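Local coordinates for uncharacterized protein (Silicibacter pomeroyi DSS-3, PDB 2QTP) that is of unknown function but probably plays a role in amino-acid metabolism, at residues K29-V35 against D148-L154; S79-M85 against M164-T170. Residue numbers count along the deposited sequence, not the author numbering.

Interaction 1 of 2, residues K29-V35 against D148-L154; sequences KAVAVAV and DGIEVRL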
loop_
_atom_site.group_PDB
_atom_site.type_symbol
_atom_site.label_atom_id
_atom_site.label_comp_id
_atom_site.label_asym_id
_atom_site.label_seq_id
_atom_site.Cartn_x
_atom_site.Cartn_y
_atom_site.Cartn_z
ATOM N N LYS A 29 5.736 -12.556 1.350
ATOM C CA LYS A 29 4.974 -11.328 1.510
ATOM C C LYS A 29 5.005 -10.604 0.173
ATOM O O LYS A 29 6.027 -10.618 -0.532
ATOM C CB LYS A 29 5.610 -10.401 2.548
ATOM C CG LYS A 29 5.981 -11.026 3.863
ATOM C CD LYS A 29 6.523 -9.933 4.768
ATOM C CE LYS A 29 6.787 -10.407 6.180
ATOM N NZ LYS A 29 7.433 -9.291 6.912
ATOM N N ALA A 30 3.908 -9.954 -0.179
ATOM C CA ALA A 30 3.879 -9.149 -1.395
ATOM C C ALA A 30 3.231 -7.836 -1.055
ATOM O O ALA A 30 2.360 -7.778 -0.172
ATOM C CB ALA A 30 3.122 -9.860 -2.517
ATOM N N VAL A 31 3.652 -6.782 -1.742
ATOM C CA VAL A 31 3.038 -5.468 -1.603
ATOM C C VAL A 31 2.996 -4.810 -2.992
ATOM O O VAL A 31 3.952 -4.904 -3.747
ATOM C CB VAL A 31 3.752 -4.558 -0.524
ATOM C CG1 VAL A 31 5.212 -4.521 -0.681
ATOM C CG2 VAL A 31 3.180 -3.117 -0.541
ATOM N N ALA A 32 1.849 -4.246 -3.348
ATOM C CA ALA A 32 1.654 -3.531 -4.613
ATOM C C ALA A 32 1.412 -2.052 -4.249
ATOM O O ALA A 32 0.649 -1.751 -3.323
ATOM C CB ALA A 32 0.466 -4.132 -5.426
ATOM N N VAL A 33 2.086 -1.160 -4.973
ATOM C CA VAL A 33 2.085 0.277 -4.717
ATOM C C VAL A 33 1.723 1.047 -6.000
ATOM O O VAL A 33 2.181 0.684 -7.104
ATOM C CB VAL A 33 3.496 0.744 -4.243
ATOM C CG1 VAL A 33 3.505 2.203 -3.987
ATOM C CG2 VAL A 33 3.887 -0.014 -3.007
ATOM N N ALA A 34 0.880 2.074 -5.850
ATOM C CA ALA A 34 0.511 2.989 -6.962
ATOM C C ALA A 34 0.841 4.398 -6.552
ATOM O O ALA A 34 0.659 4.779 -5.393
ATOM C CB ALA A 34 -0.963 2.886 -7.341
ATOM N N VAL A 35 1.395 5.143 -7.500
ATOM C CA VAL A 35 1.674 6.562 -7.329
ATOM C C VAL A 35 0.670 7.316 -8.184
ATOM O O VAL A 35 0.636 7.164 -9.403
ATOM C CB VAL A 35 3.125 6.927 -7.703
ATOM C CG1 VAL A 35 3.396 8.435 -7.486
ATOM C CG2 VAL A 35 4.121 6.032 -6.914
ATOM N N ASP A 148 2.865 -7.174 12.288
ATOM C CA ASP A 148 4.052 -7.396 11.465
ATOM C C ASP A 148 3.962 -6.308 10.369
ATOM O O ASP A 148 3.060 -5.446 10.419
ATOM C CB ASP A 148 4.028 -8.821 10.877
ATOM C CG ASP A 148 5.310 -9.182 10.120
ATOM O OD1 ASP A 148 6.350 -8.512 10.342
ATOM O OD2 ASP A 148 5.276 -10.135 9.303
ATOM N N GLY A 149 4.870 -6.319 9.398
ATOM C CA GLY A 149 4.795 -5.343 8.329
ATOM C C GLY A 149 5.775 -5.538 7.199
ATOM O O GLY A 149 6.633 -6.424 7.226
ATOM N N ILE A 150 5.628 -4.720 6.170
ATOM C CA ILE A 150 6.588 -4.725 5.089
ATOM C C ILE A 150 6.857 -3.274 4.698
ATOM O O ILE A 150 5.939 -2.456 4.644
ATOM C CB ILE A 150 6.122 -5.635 3.896
ATOM C CG1 ILE A 150 7.148 -5.587 2.730
ATOM C CG2 ILE A 150 4.684 -5.267 3.444
ATOM C CD1 ILE A 150 7.120 -6.844 1.754
ATOM N N GLU A 151 8.116 -2.951 4.463
ATOM C CA GLU A 151 8.519 -1.612 4.080
ATOM C C GLU A 151 8.537 -1.480 2.594
ATOM O O GLU A 151 8.981 -2.384 1.876
ATOM C CB GLU A 151 9.883 -1.299 4.666
ATOM C CG GLU A 151 9.819 -1.263 6.171
ATOM C CD GLU A 151 11.110 -0.900 6.852
ATOM O OE1 GLU A 151 12.117 -0.764 6.187
ATOM O OE2 GLU A 151 11.126 -0.738 8.077
ATOM N N VAL A 152 8.059 -0.346 2.106
ATOM C CA VAL A 152 8.133 -0.038 0.693
ATOM C C VAL A 152 8.652 1.370 0.514
ATOM O O VAL A 152 8.474 2.233 1.377
ATOM C CB VAL A 152 6.747 -0.151 -0.037
ATOM C CG1 VAL A 152 6.135 -1.492 0.177
ATOM C CG2 VAL A 152 5.769 0.897 0.425
ATOM N N ARG A 153 9.347 1.586 -0.598
ATOM C CA ARG A 153 9.709 2.935 -1.008
ATOM C C ARG A 153 9.884 3.006 -2.482
ATOM O O ARG A 153 10.049 1.997 -3.115
ATOM C CB ARG A 153 10.933 3.470 -0.298
ATOM C CG ARG A 153 12.207 2.819 -0.607
ATOM C CD ARG A 153 13.360 3.819 -0.314
ATOM N NE ARG A 153 14.278 3.609 -1.383
ATOM C CZ ARG A 153 14.925 4.531 -2.054
ATOM N NH1 ARG A 153 14.873 5.820 -1.772
ATOM N NH2 ARG A 153 15.691 4.107 -3.022
ATOM N N LEU A 154 9.779 4.198 -3.037
ATOM C CA LEU A 154 10.117 4.427 -4.435
ATOM C C LEU A 154 10.990 5.686 -4.418
ATOM O O LEU A 154 10.618 6.688 -3.771
ATOM C CB LEU A 154 8.855 4.637 -5.262
ATOM C CG LEU A 154 7.970 3.419 -5.501
ATOM C CD1 LEU A 154 6.617 3.857 -6.122
ATOM C CD2 LEU A 154 8.688 2.387 -6.363
#

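Interaction 2 of 2, residues S79-M85 against M164-T170; sequences SYGKSAM and MVAVAVT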
loop_
_atom_site.group_PDB
_atom_site.type_symbol
_atom_site.label_atom_id
_atom_site.label_comp_id
_atom_site.label_asym_id
_atom_site.label_seq_id
_atom_site.Cartn_x
_atom_site.Cartn_y
_atom_site.Cartn_z
ATOM N N SER A 79 -2.626 -12.780 5.693
ATOM C CA SER A 79 -2.712 -11.421 6.254
ATOM C C SER A 79 -2.915 -10.425 5.143
ATOM O O SER A 79 -2.512 -10.697 4.020
ATOM C CB SER A 79 -1.398 -11.011 6.918
ATOM O OG SER A 79 -1.199 -11.630 8.157
ATOM N N TYR A 80 -3.492 -9.266 5.476
ATOM C CA TYR A 80 -3.632 -8.127 4.557
ATOM C C TYR A 80 -3.305 -6.829 5.317
ATOM O O TYR A 80 -3.347 -6.779 6.541
ATOM C CB TYR A 80 -5.060 -7.965 4.027
ATOM C CG TYR A 80 -5.774 -9.242 3.674
ATOM C CD1 TYR A 80 -6.480 -9.953 4.652
ATOM C CD2 TYR A 80 -5.784 -9.725 2.360
ATOM C CE1 TYR A 80 -7.159 -11.133 4.343
ATOM C CE2 TYR A 80 -6.460 -10.906 2.029
ATOM C CZ TYR A 80 -7.153 -11.613 3.031
ATOM O OH TYR A 80 -7.839 -12.797 2.737
ATOM N N GLY A 81 -3.022 -5.772 4.575
ATOM C CA GLY A 81 -2.818 -4.447 5.161
ATOM C C GLY A 81 -2.734 -3.425 4.064
ATOM O O GLY A 81 -2.551 -3.782 2.907
ATOM N N LYS A 82 -2.894 -2.155 4.421
ATOM C CA LYS A 82 -2.842 -1.088 3.447
ATOM C C LYS A 82 -2.317 0.201 4.100
ATOM O O LYS A 82 -2.437 0.374 5.290
ATOM C CB LYS A 82 -4.225 -0.894 2.828
ATOM C CG LYS A 82 -5.296 -0.458 3.780
ATOM C CD LYS A 82 -6.662 -0.500 3.106
ATOM C CE LYS A 82 -7.711 0.140 3.974
ATOM N NZ LYS A 82 -9.092 -0.035 3.417
ATOM N N SER A 83 -1.685 1.065 3.315
ATOM C CA SER A 83 -1.146 2.314 3.815
ATOM C C SER A 83 -1.153 3.304 2.713
ATOM O O SER A 83 -1.217 2.929 1.549
ATOM C CB SER A 83 0.341 2.160 4.250
ATOM O OG SER A 83 0.395 1.479 5.441
ATOM N N ALA A 84 -0.990 4.575 3.072
ATOM C CA ALA A 84 -0.867 5.630 2.064
ATOM C C ALA A 84 0.070 6.719 2.618
ATOM O O ALA A 84 0.079 7.028 3.802
ATOM C CB ALA A 84 -2.232 6.214 1.678
HETATM N N MSE A 85 0.891 7.258 1.739
HETATM C CA MSE A 85 1.783 8.341 2.089
HETATM C C MSE A 85 1.418 9.484 1.167
HETATM O O MSE A 85 1.518 9.371 -0.062
HETATM C CB MSE A 85 3.249 7.969 1.890
HETATM C CG MSE A 85 4.289 9.043 2.286
HETATM SE SE MSE A 85 6.119 8.511 1.881
HETATM C CE MSE A 85 6.535 7.543 3.538
HETATM N N MSE A 164 1.154 8.033 -2.554
HETATM C CA MSE A 164 1.692 6.690 -2.768
HETATM C C MSE A 164 0.828 5.765 -1.900
HETATM O O MSE A 164 0.773 5.903 -0.681
HETATM C CB MSE A 164 3.181 6.618 -2.385
HETATM C CG MSE A 164 3.848 5.359 -2.777
HETATM SE SE MSE A 164 5.700 5.215 -2.432
HETATM C CE MSE A 164 5.684 5.083 -0.445
ATOM N N VAL A 165 0.091 4.876 -2.544
ATOM C CA VAL A 165 -0.845 3.980 -1.860
ATOM C C VAL A 165 -0.327 2.533 -1.988
ATOM O O VAL A 165 0.086 2.150 -3.044
ATOM C CB VAL A 165 -2.226 4.091 -2.550
ATOM C CG1 VAL A 165 -3.277 3.269 -1.793
ATOM C CG2 VAL A 165 -2.618 5.590 -2.697
ATOM N N ALA A 166 -0.402 1.748 -0.924
ATOM C CA ALA A 166 0.076 0.385 -0.888
ATOM C C ALA A 166 -0.937 -0.590 -0.278
ATOM O O ALA A 166 -1.650 -0.266 0.678
ATOM C CB ALA A 166 1.417 0.310 -0.087
ATOM N N VAL A 167 -0.991 -1.792 -0.860
ATOM C CA VAL A 167 -1.732 -2.938 -0.316
ATOM C C VAL A 167 -0.753 -4.121 -0.210
ATOM O O VAL A 167 0.012 -4.401 -1.152
ATOM C CB VAL A 167 -2.929 -3.303 -1.212
ATOM C CG1 VAL A 167 -3.538 -4.638 -0.791
ATOM C CG2 VAL A 167 -3.988 -2.125 -1.229
ATOM N N ALA A 168 -0.763 -4.805 0.933
ATOM C CA ALA A 168 0.120 -5.942 1.176
ATOM C C ALA A 168 -0.709 -7.157 1.575
ATOM O O ALA A 168 -1.793 -7.009 2.147
ATOM C CB ALA A 168 1.113 -5.608 2.277
ATOM N N VAL A 169 -0.180 -8.336 1.254
ATOM C CA VAL A 169 -0.763 -9.633 1.544
ATOM C C VAL A 169 0.404 -10.579 1.874
ATOM O O VAL A 169 1.501 -10.421 1.332
ATOM C CB VAL A 169 -1.560 -10.184 0.310
ATOM C CG1 VAL A 169 -2.251 -11.486 0.649
ATOM C CG2 VAL A 169 -2.613 -9.164 -0.168
ATOM N N THR A 170 0.192 -11.520 2.790
ATOM C CA THR A 170 1.191 -12.523 3.091
ATOM C C THR A 170 0.609 -13.881 2.784
ATOM O O THR A 170 -0.602 -14.063 2.782
ATOM C CB THR A 170 1.684 -12.554 4.562
ATOM O OG1 THR A 170 0.622 -12.961 5.411
ATOM C CG2 THR A 170 2.221 -11.225 5.016
#

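Interaction 1 of 2, residues K29-V35 against D148-L154
Lys29, Ile150 and Val31 give up the most surface where these strands meet. Lys29 suits the partly exposed end because its long chain, extended beyond CB, does two jobs: its base packs on Ile150, whose CD1 lies 3.9 Å from Lys29 CB, while NZ reaches across to donate to Gly149 O at 3.0 Å. Lys29 NZ also makes a salt bridge, weak as a hydrogen bond, with Asp148 OD2 at 3.3 Å. No backbone-to-backbone hydrogen bond joins the segments. Their axes pass 8.3 Å apart at 47°, so this is face-to-face layering: the antiparallel sheet of 131-135 and 148-152 lies across the main mixed sheet, whose other side, at Ala30, Ala32 and Ala34, is covered by helix 49-70. The fold is a variant of that of Bacillus chorismate mutase. Extended Ile150 spans the gap, CD1 meeting Val31 CG1 at 3.9 Å. Branched Val31 fits closer, with CG1 only 3.3 Å from Val152 CG1. Further along, Leu154 CD1 touches Val35 CG2 at 3.4 Å.

Interaction 2 of 2, residues S79-M85 against M164-T170
Strands 79-85 and 164-170 run antiparallel at 167°, their axes 4.6 Å apart, and differ in relief on their two faces. One face is shallow in the middle: Gly81 opposite Ala168 and Ser83 opposite Ala166 project little, leaving a hollow that ends at bulky Met85 and Met164 and, at the other end, at Ser79 and Thr170. Leu131 and Pro134 pack into it on Ser83, Leu135 and Ile150 on Ala168, Val31 and Val33 on Ala166. Small Ser83 keeps the hollow open while its OG hydrogen-bonds Ser121 OG and Asp132 O. Long and unbranched, the two selenomethionines lie alongside each other, Met85 SE 4.2 Å from Met164 CE. On the other face Tyr80, Val165, Val167 and Val169 form the ridges. The Tyr80 ring leans on its neighbour, CD2 4.1 Å from Val169 CG2, whereas small Ala84 leaves a dip that, beside Val165, receives helix 92-98. Lys82 carries its amine away to Leu99 O. Reciprocal bonds, Ala168 N to Gly81 O at 2.9 Å and Gly81 N to Ala168 O at 3.0 Å, repeated at Ser83 and Ala166, hold the register. Cohesion is therefore chiefly backbone hydrogen bonding, while side chains, polar Ser83 included, mainly serve neighbouring layers.

From the N terminus, the chain lays down strand 21-37, passes through helix 49-70 and enters strand 79-86 before reaching strand 148-152, where interaction 1 closes a loop of 112 intervening residues. Strand 162-171 follows, returning to strand 79-86 and closing the 78-residue loop of interaction 2. Because 79-85 lies inside the first loop and 164-170 beyond it, the two contacts cross. They meet at strand 162-171, which sits between 21-37 and 79-86 in the main sheet: Ala32 N probably donates to Val167 O at 2.9 Å. Interaction 2 thus joins strands within that sheet, and interaction 1 attaches the small second sheet to its face.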